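Local coordinates for protein endo-1,4-beta-xylanase C (Paenibacillus barcinonensis, PDB 4XUR) that hydrolyses internal beta-1,4 linkages of xylan as an endoxylanase, the piece here being its second CBM22 xylan-binding domain, in complex with xylotetraose, at residues Ala89-Asn94 / Ala146-Lys151; Ala14-Asp19 / Asp167-Thr172. All blocks are in the same frame, centred on the assembly; numbering follows the deposited sequence.

Contact 1. Residues Ala89-Asn94 / Ala146-Lys151; sequences ATQVIN and AETPWK. With XYP (beta-D-xylopyranose), chain D; XYP (beta-D-xylopyranose), chain B.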
ATOM      1  N   ALA A  89      18.182  10.425   2.366  1.00 26.94           N
ATOM      2  CA  ALA A  89      19.087   9.254   2.363  1.00 25.72           C
ATOM      3  C   ALA A  89      18.373   7.989   2.862  1.00 26.08           C
ATOM      4  O   ALA A  89      18.646   6.904   2.393  1.00 23.85           O
ATOM      5  CB  ALA A  89      20.290   9.574   3.286  1.00 26.70           C
ATOM      6  N   THR A  90      17.472   8.175   3.823  1.00 26.73           N
ATOM      7  CA  THR A  90      16.569   7.119   4.289  1.00 25.96           C
ATOM      8  C   THR A  90      15.140   7.660   4.440  1.00 24.92           C
ATOM      9  O   THR A  90      14.924   8.868   4.670  1.00 22.13           O
ATOM     10  CB  THR A  90      17.001   6.528   5.653  1.00 25.52           C
ATOM     11  OG1 THR A  90      16.738   7.462   6.716  1.00 26.06           O
ATOM     12  CG2 THR A  90      18.438   6.141   5.609  1.00 26.56           C
ATOM     13  N   GLN A  91      14.135   6.743   4.371  1.00 20.02           N
ATOM     14  CA  GLN A  91      12.773   7.155   4.639  1.00 20.35           C
ATOM     15  C   GLN A  91      11.945   5.879   5.075  1.00 17.28           C
ATOM     16  O   GLN A  91      12.138   4.833   4.516  1.00 16.33           O
ATOM     17  CB  GLN A  91      12.180   7.800   3.381  1.00 20.15           C
ATOM     18  CG  GLN A  91      10.683   8.148   3.425  1.00 20.21           C
ATOM     19  CD  GLN A  91      10.350   9.182   4.473  1.00 24.28           C
ATOM     20  OE1 GLN A  91      10.904  10.284   4.439  1.00 23.17           O
ATOM     21  NE2 GLN A  91       9.434   8.855   5.398  1.00 22.72           N
ATOM     22  N   VAL A  92      11.049   6.086   6.024  1.00 14.67           N
ATOM     23  CA  VAL A  92      10.131   5.030   6.481  1.00 14.96           C
ATOM     24  C   VAL A  92       8.997   4.916   5.471  1.00 15.34           C
ATOM     25  O   VAL A  92       8.443   5.934   5.034  1.00 15.54           O
ATOM     26  CB  VAL A  92       9.520   5.403   7.865  1.00 16.74           C
ATOM     27  CG1 VAL A  92       8.448   4.420   8.235  1.00 16.86           C
ATOM     28  CG2 VAL A  92      10.677   5.501   8.891  1.00 17.29           C
ATOM     29  N   ILE A  93       8.610   3.694   5.147  1.00 13.24           N
ATOM     30  CA  ILE A  93       7.340   3.482   4.393  1.00 14.16           C
ATOM     31  C   ILE A  93       6.482   2.530   5.230  1.00 13.58           C
ATOM     32  O   ILE A  93       6.987   1.603   5.800  1.00 13.53           O
ATOM     33  CB  ILE A  93       7.601   2.896   2.996  1.00 15.78           C
ATOM     34  CG1 ILE A  93       8.198   3.956   2.079  1.00 16.83           C
ATOM     35  CG2 ILE A  93       6.307   2.446   2.338  1.00 15.73           C
ATOM     36  CD1 ILE A  93       7.227   5.027   1.597  1.00 16.66           C
ATOM     37  N   ASN A  94       5.188   2.789   5.258  1.00 13.42           N
ATOM     38  CA  ASN A  94       4.284   2.011   6.097  1.00 12.81           C
ATOM     39  C   ASN A  94       3.393   1.198   5.188  1.00 11.51           C
ATOM     40  O   ASN A  94       2.994   1.651   4.096  1.00 11.20           O
ATOM     41  CB  ASN A  94       3.396   2.980   6.933  1.00 13.63           C
ATOM     42  CG  ASN A  94       4.170   3.679   8.055  1.00 15.49           C
ATOM     43  OD1 ASN A  94       5.350   3.385   8.298  1.00 17.59           O
ATOM     44  ND2 ASN A  94       3.520   4.621   8.725  1.00 16.60           N
ATOM     45  N   ALA A 146       0.053   1.591   0.727  1.00  8.32           N
ATOM     46  CA  ALA A 146       1.340   2.060   1.248  1.00  9.16           C
ATOM     47  C   ALA A 146       1.323   3.549   1.384  1.00  9.74           C
ATOM     48  O   ALA A 146       0.692   4.246   0.618  1.00  9.86           O
ATOM     49  CB  ALA A 146       2.494   1.659   0.298  1.00  9.70           C
ATOM     50  N   GLU A 147       2.107   4.042   2.362  1.00  9.76           N
ATOM     51  CA  GLU A 147       2.168   5.476   2.645  1.00 10.31           C
ATOM     52  C   GLU A 147       3.431   5.783   3.443  1.00 10.47           C
ATOM     53  O   GLU A 147       4.177   4.914   3.800  1.00 10.19           O
ATOM     54  CB  GLU A 147       0.967   5.909   3.443  1.00  9.88           C
ATOM     55  CG  GLU A 147       0.869   5.276   4.837  1.00 10.19           C
ATOM     56  CD  GLU A 147      -0.347   5.728   5.587  1.00 10.64           C
ATOM     57  OE1 GLU A 147      -0.922   6.831   5.295  1.00 10.38           O
ATOM     58  OE2 GLU A 147      -0.748   4.981   6.506  1.00  9.81           O
ATOM     59  N   THR A 148       3.660   7.071   3.698  1.00 11.26           N
ATOM     60  CA  THR A 148       4.702   7.497   4.674  1.00 11.29           C
ATOM     61  C   THR A 148       4.044   7.842   6.033  1.00 12.38           C
ATOM     62  O   THR A 148       2.831   7.987   6.165  1.00 12.17           O
ATOM     63  CB  THR A 148       5.532   8.677   4.127  1.00 11.90           C
ATOM     64  OG1 THR A 148       4.689   9.680   3.562  1.00 12.32           O
ATOM     65  CG2 THR A 148       6.403   8.185   3.069  1.00 11.75           C
ATOM     66  N   PRO A 149       4.880   7.934   7.061  1.00 13.97           N
ATOM     67  CA  PRO A 149       4.240   8.138   8.411  1.00 15.41           C
ATOM     68  C   PRO A 149       3.371   9.377   8.515  1.00 19.15           C
ATOM     69  O   PRO A 149       3.689  10.420   8.023  1.00 18.34           O
ATOM     70  CB  PRO A 149       5.473   8.236   9.324  1.00 15.78           C
ATOM     71  CG  PRO A 149       6.503   7.389   8.674  1.00 15.32           C
ATOM     72  CD  PRO A 149       6.297   7.644   7.183  1.00 15.04           C
ATOM     73  N   TRP A 150       2.230   9.223   9.192  1.00 24.77           N
ATOM     74  CA  TRP A 150       1.184  10.201   9.297  1.00 29.23           C
ATOM     75  C   TRP A 150       1.477  11.466  10.137  1.00 33.42           C
ATOM     76  O   TRP A 150       2.200  11.349  11.093  1.00 33.72           O
ATOM     77  CB  TRP A 150       0.083   9.409  10.033  1.00 30.39           C
ATOM     78  CG  TRP A 150      -0.873  10.199  10.654  1.00 33.41           C
ATOM     79  CD1 TRP A 150      -1.059  10.405  12.032  1.00 34.69           C
ATOM     80  CD2 TRP A 150      -1.841  10.949   9.983  1.00 32.46           C
ATOM     81  NE1 TRP A 150      -2.119  11.274  12.212  1.00 34.98           N
ATOM     82  CE2 TRP A 150      -2.614  11.622  10.966  1.00 35.83           C
ATOM     83  CE3 TRP A 150      -2.112  11.167   8.642  1.00 29.99           C
ATOM     84  CZ2 TRP A 150      -3.660  12.454  10.624  1.00 34.05           C
ATOM     85  CZ3 TRP A 150      -3.111  11.970   8.316  1.00 33.69           C
ATOM     86  CH2 TRP A 150      -3.905  12.614   9.289  1.00 34.68           C
ATOM     87  N   LYS A 151       0.991  12.675   9.826  1.00 42.39           N
ATOM     88  CA  LYS A 151       1.127  13.409   8.540  1.00 44.36           C
ATOM     89  C   LYS A 151       1.862  14.802   8.748  1.00 50.31           C
ATOM     90  O   LYS A 151       3.063  14.883   8.487  1.00 44.77           O
ATOM     91  CB  LYS A 151      -0.183  13.598   7.806  1.00 46.06           C
ATOM     92  CG  LYS A 151      -0.013  14.451   6.550  1.00 46.04           C
ATOM     93  CD  LYS A 151      -1.306  14.867   5.889  1.00 49.09           C
ATOM     94  CE  LYS A 151      -2.494  14.885   6.864  1.00 45.69           C
ATOM     95  NZ  LYS A 151      -3.562  15.890   6.533  1.00 45.19           N
TER
HETATM   96  C1  XYP D   3      -4.978   8.357   7.462  1.00 15.51           C
HETATM   97  C2  XYP D   3      -3.547   7.820   7.435  1.00 15.36           C
HETATM   98  C3  XYP D   3      -3.339   6.694   8.442  1.00 15.41           C
HETATM   99  C4  XYP D   3      -3.869   7.133   9.827  1.00 16.28           C
HETATM  100  C5  XYP D   3      -5.285   7.709   9.726  1.00 14.96           C
HETATM  101  O2  XYP D   3      -3.271   7.287   6.146  1.00 13.13           O
HETATM  102  O3  XYP D   3      -1.977   6.364   8.556  1.00 16.47           O
HETATM  103  O4  XYP D   3      -3.879   5.953  10.664  1.00 16.45           O
HETATM  104  O5  XYP D   3      -5.303   8.797   8.825  1.00 17.65           O
HETATM  105  C1  XYP B   2      -8.027  10.593   3.960  1.00 18.73           C
HETATM  106  C2  XYP B   2      -7.971  11.364   5.242  1.00 20.51           C
HETATM  107  C3  XYP B   2      -6.681  11.157   5.977  1.00 18.99           C
HETATM  108  C4  XYP B   2      -6.409   9.645   6.115  1.00 18.86           C
HETATM  109  C5  XYP B   2      -6.534   8.945   4.771  1.00 16.32           C
HETATM  110  O2  XYP B   2      -8.146  12.795   4.944  1.00 20.22           O
HETATM  111  O3  XYP B   2      -6.734  11.721   7.282  1.00 20.10           O
HETATM  112  O4  XYP B   2      -5.114   9.467   6.603  1.00 18.84           O
HETATM  113  O5  XYP B   2      -7.820   9.171   4.221  1.00 18.23           O

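Contact 2. Residues Ala14-Asp19 / Asp167-Thr172; sequences ALFKAD and DDVQIT. Unlike the reference sequence in segment 14-19: D19 (reference Tyr). With CA (calcium ion), chain G.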
ATOM      1  N   ALA A  14      -1.401 -18.660  -1.419  1.00 24.28           N
ATOM      2  CA  ALA A  14      -1.458 -17.603  -2.528  1.00 21.37           C
ATOM      3  C   ALA A  14      -2.860 -17.054  -2.849  1.00 19.57           C
ATOM      4  O   ALA A  14      -3.541 -17.546  -3.763  1.00 20.63           O
ATOM      5  CB  ALA A  14      -0.847 -18.236  -3.759  1.00 20.07           C
ATOM      6  N   LEU A  15      -3.330 -16.051  -2.097  1.00 15.16           N
ATOM      7  CA  LEU A  15      -4.710 -15.534  -2.206  1.00 13.65           C
ATOM      8  C   LEU A  15      -4.835 -14.336  -3.163  1.00 12.66           C
ATOM      9  O   LEU A  15      -5.895 -14.053  -3.724  1.00 11.99           O
ATOM     10  CB  LEU A  15      -5.195 -15.168  -0.791  1.00 13.68           C
ATOM     11  CG  LEU A  15      -4.912 -16.248   0.267  1.00 14.16           C
ATOM     12  CD1 LEU A  15      -5.538 -15.884   1.609  1.00 14.47           C
ATOM     13  CD2 LEU A  15      -5.428 -17.571  -0.190  1.00 14.53           C
ATOM     14  N   PHE A  16      -3.729 -13.595  -3.291  1.00 12.10           N
ATOM     15  CA  PHE A  16      -3.694 -12.392  -4.081  1.00 11.40           C
ATOM     16  C   PHE A  16      -2.216 -12.184  -4.413  1.00 11.98           C
ATOM     17  O   PHE A  16      -1.358 -12.395  -3.567  1.00 10.87           O
ATOM     18  CB  PHE A  16      -4.215 -11.204  -3.253  1.00 12.81           C
ATOM     19  CG  PHE A  16      -4.078  -9.862  -3.933  1.00 12.59           C
ATOM     20  CD1 PHE A  16      -5.056  -9.469  -4.804  1.00 13.38           C
ATOM     21  CD2 PHE A  16      -3.035  -9.015  -3.656  1.00 13.70           C
ATOM     22  CE1 PHE A  16      -4.992  -8.211  -5.448  1.00 14.01           C
ATOM     23  CE2 PHE A  16      -2.956  -7.754  -4.282  1.00 13.36           C
ATOM     24  CZ  PHE A  16      -3.946  -7.382  -5.154  1.00 13.87           C
ATOM     25  N   LYS A  17      -1.948 -11.806  -5.686  1.00 13.11           N
ATOM     26  CA  LYS A  17      -0.569 -11.520  -6.131  1.00 13.86           C
ATOM     27  C   LYS A  17      -0.598 -10.366  -7.163  1.00 13.46           C
ATOM     28  O   LYS A  17      -1.472 -10.352  -8.028  1.00 12.58           O
ATOM     29  CB  LYS A  17       0.075 -12.742  -6.774  1.00 16.61           C
ATOM     30  CG  LYS A  17       0.607 -13.814  -5.828  1.00 19.00           C
ATOM     31  CD  LYS A  17       1.755 -14.577  -6.549  1.00 20.90           C
ATOM     32  CE  LYS A  17       1.998 -15.949  -5.968  1.00 23.62           C
ATOM     33  NZ  LYS A  17       0.985 -16.934  -6.447  1.00 24.57           N
ATOM     34  N   ALA A  18       0.309  -9.388  -7.032  1.00 13.64           N
ATOM     35  CA  ALA A  18       0.502  -8.390  -8.017  1.00 14.28           C
ATOM     36  C   ALA A  18       1.991  -8.125  -8.350  1.00 14.57           C
ATOM     37  O   ALA A  18       2.735  -7.679  -7.499  1.00 14.02           O
ATOM     38  CB  ALA A  18      -0.186  -7.056  -7.607  1.00 14.04           C
ATOM     39  N   ASP A  19       2.363  -8.454  -9.592  1.00 15.13           N
ATOM     40  CA  ASP A  19       3.748  -8.272 -10.014  1.00 16.87           C
ATOM     41  C   ASP A  19       3.848  -7.230 -11.128  1.00 16.09           C
ATOM     42  O   ASP A  19       4.939  -6.845 -11.489  1.00 17.05           O
ATOM     43  CB  ASP A  19       4.428  -9.599 -10.394  1.00 18.33           C
ATOM     44  CG  ASP A  19       3.752 -10.272 -11.618  1.00 19.19           C
ATOM     45  OD1 ASP A  19       3.086  -9.599 -12.432  1.00 20.80           O
ATOM     46  OD2 ASP A  19       3.895 -11.481 -11.765  1.00 22.03           O
ATOM     47  N   ASP A 167       6.053  -3.251  -5.599  1.00 11.36           N
ATOM     48  CA  ASP A 167       6.072  -4.435  -6.470  1.00 11.99           C
ATOM     49  C   ASP A 167       5.901  -5.717  -5.651  1.00 11.75           C
ATOM     50  O   ASP A 167       6.051  -5.726  -4.433  1.00 11.95           O
ATOM     51  CB  ASP A 167       7.406  -4.483  -7.264  1.00 11.34           C
ATOM     52  CG  ASP A 167       7.329  -5.250  -8.546  1.00 11.67           C
ATOM     53  OD1 ASP A 167       6.229  -5.659  -9.024  1.00 10.05           O
ATOM     54  OD2 ASP A 167       8.424  -5.408  -9.138  1.00 10.54           O
ATOM     55  N   ASP A 168       5.556  -6.806  -6.335  1.00 13.11           N
ATOM     56  CA  ASP A 168       5.513  -8.156  -5.741  1.00 13.51           C
ATOM     57  C   ASP A 168       4.650  -8.210  -4.450  1.00 12.29           C
ATOM     58  O   ASP A 168       5.102  -8.699  -3.395  1.00 12.43           O
ATOM     59  CB  ASP A 168       6.927  -8.704  -5.502  1.00 14.34           C
ATOM     60  CG  ASP A 168       7.640  -9.086  -6.808  1.00 14.45           C
ATOM     61  OD1 ASP A 168       6.959  -9.326  -7.863  1.00 14.14           O
ATOM     62  OD2 ASP A 168       8.899  -9.115  -6.796  1.00 15.53           O
ATOM     63  N   VAL A 169       3.444  -7.687  -4.557  1.00 11.94           N
ATOM     64  CA  VAL A 169       2.470  -7.677  -3.464  1.00 12.70           C
ATOM     65  C   VAL A 169       1.853  -9.069  -3.429  1.00 13.79           C
ATOM     66  O   VAL A 169       1.438  -9.604  -4.475  1.00 14.44           O
ATOM     67  CB  VAL A 169       1.340  -6.670  -3.711  1.00 12.76           C
ATOM     68  CG1 VAL A 169       0.397  -6.700  -2.533  1.00 11.76           C
ATOM     69  CG2 VAL A 169       1.888  -5.260  -3.885  1.00 12.86           C
ATOM     70  N   GLN A 170       1.835  -9.672  -2.252  1.00 14.33           N
ATOM     71  CA  GLN A 170       1.315 -10.997  -2.096  1.00 13.73           C
ATOM     72  C   GLN A 170       0.550 -11.109  -0.801  1.00 13.71           C
ATOM     73  O   GLN A 170       0.958 -10.571   0.223  1.00 12.98           O
ATOM     74  CB  GLN A 170       2.466 -11.990  -2.149  1.00 15.07           C
ATOM     75  CG  GLN A 170       2.045 -13.450  -2.179  1.00 17.31           C
ATOM     76  CD  GLN A 170       3.224 -14.381  -2.533  1.00 19.28           C
ATOM     77  OE1 GLN A 170       3.704 -14.356  -3.641  1.00 23.11           O
ATOM     78  NE2 GLN A 170       3.678 -15.192  -1.568  1.00 22.10           N
ATOM     79  N   ILE A 171      -0.587 -11.842  -0.835  1.00 12.11           N
ATOM     80  CA  ILE A 171      -1.260 -12.225   0.387  1.00 11.96           C
ATOM     81  C   ILE A 171      -1.394 -13.775   0.439  1.00 12.08           C
ATOM     82  O   ILE A 171      -1.711 -14.374  -0.550  1.00 11.57           O
ATOM     83  CB  ILE A 171      -2.691 -11.660   0.467  1.00 12.49           C
ATOM     84  CG1 ILE A 171      -2.653 -10.114   0.341  1.00 12.32           C
ATOM     85  CG2 ILE A 171      -3.347 -12.068   1.747  1.00 11.41           C
ATOM     86  CD1 ILE A 171      -3.995  -9.374   0.344  1.00 13.24           C
ATOM     87  N   THR A 172      -1.142 -14.381   1.569  1.00 13.14           N
ATOM     88  CA  THR A 172      -1.140 -15.792   1.659  1.00 14.86           C
ATOM     89  C   THR A 172      -1.870 -16.254   2.892  1.00 14.40           C
ATOM     90  O   THR A 172      -1.968 -15.566   3.854  1.00 13.84           O
ATOM     91  CB  THR A 172       0.306 -16.338   1.603  1.00 15.64           C
ATOM     92  OG1 THR A 172       1.076 -15.678   2.587  1.00 16.68           O
ATOM     93  CG2 THR A 172       0.953 -16.074   0.218  1.00 15.41           C
TER
HETATM   94 CA    CA G1005       7.261  -6.434 -11.135  1.00 16.43          CA
HETATM   95  O   HOH W   1       7.708  -8.463 -10.406  1.00 16.82           O

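Contact 1. Residues Ala89-Asn94 / Ala146-Lys151
The carbonyl oxygen of E147 takes the backbone N-H of N94 at 2.8 Å, N to O, and the bond is almost straight, 176° at the hydrogen. E147 N answers to N94 O at 3.1 Å, which closes an antiparallel hydrogen-bonded pair. The same E147 O also lies 3.5 Å from I93 CA as a CH...O contact, so a polar and a weaker donor share it. On the face that carries N94 and E147, N94 CB rests on E147 CG. The E147 side chain starts with CG between backbone N and carbonyl carbon (chi1 64°) and then extends to a xylose, with OE1 accepting from O2 of the chain D sugar at 2.5 Å and OE2 from its O3 at 2.8 Å. S96 also bonds OE2, and Y145 adds its hydroxyl to the glycan. The O5 of this xylose lies over one face of the W150 ring, offset toward the rim, and W150 CE3 is 3.8 Å from its C2. Beyond the bridge the contact turns apolar: P149 CG meets V92 CG1 at 3.6 Å, and T148 CG2 packs against I93 CD1, also at 3.6 Å. N94 crosses P149 at about a right angle, its OD1 held by S115, while T148 OG1 is taken up by D160 and R55. Strand 90-101 runs between strands 139-147 and 109-119 in the four-stranded antiparallel sheet that binds the glycan, with I93 and A146 reaching F164 of strand 164-173 in the other sheet.

Contact 2. Residues Ala14-Asp19 / Asp167-Thr172
F16 lays its ring beside V169 and I171, V169 CG1 meeting CE2 at the ring edge, in plane, at 3.9 Å. F16 CG stands anti to the backbone N (chi1 174°), from where the ring reaches V169, and F16 CB touches I171 CD1; Y69 packs edge-to-face with the same ring. K17 and Q170 lie side by side in a non-hydrogen-bonded pair, pointing the same way, with Q170 OE1 3.3 Å from K17 CE. An alanine in place of Q170 would probably leave the aliphatic part of K17 without its neighbour and more able to turn. Two beta bulges interrupt the regular pairing: L15 and F16 both face I171 in a classic bulge, where L15 N bonds I171 O at 2.8 Å, and D168 and V169 face A18 in a G1 bulge. Past the second bulge, the backbone O of D19, at 2.4 Å, and both carboxylate oxygens of D167 bind the calcium ion; E21, S46 and R48 complete the site with water 1, which donates to D168 OD1. H44 N also bonds D167 OD2. The calcium ion thus joins the residue that follows strand 16-18 to strand 164-173, and probably offsets the negative charge of D167 and its acidic neighbours.

From the N terminus, strand 16-18 comes first, and contact 2 is completed only when the chain returns as strand 164-173, closing a loop that holds most of the domain. Contact 1 is nested inside it: strand 90-101 is met by the end of strand 139-147 and the turn after it, 51 residues lying between its segments. Strands 139-147 and 164-173 follow each other, carrying the chain from the glycan-binding sheet to the calcium side. The contacts lie on opposite sides of the chain's centre, with their own centres about 21 Å apart and nearest atoms about 8 Å apart. Each ties strands within one of the two antiparallel sheets of the beta-sandwich.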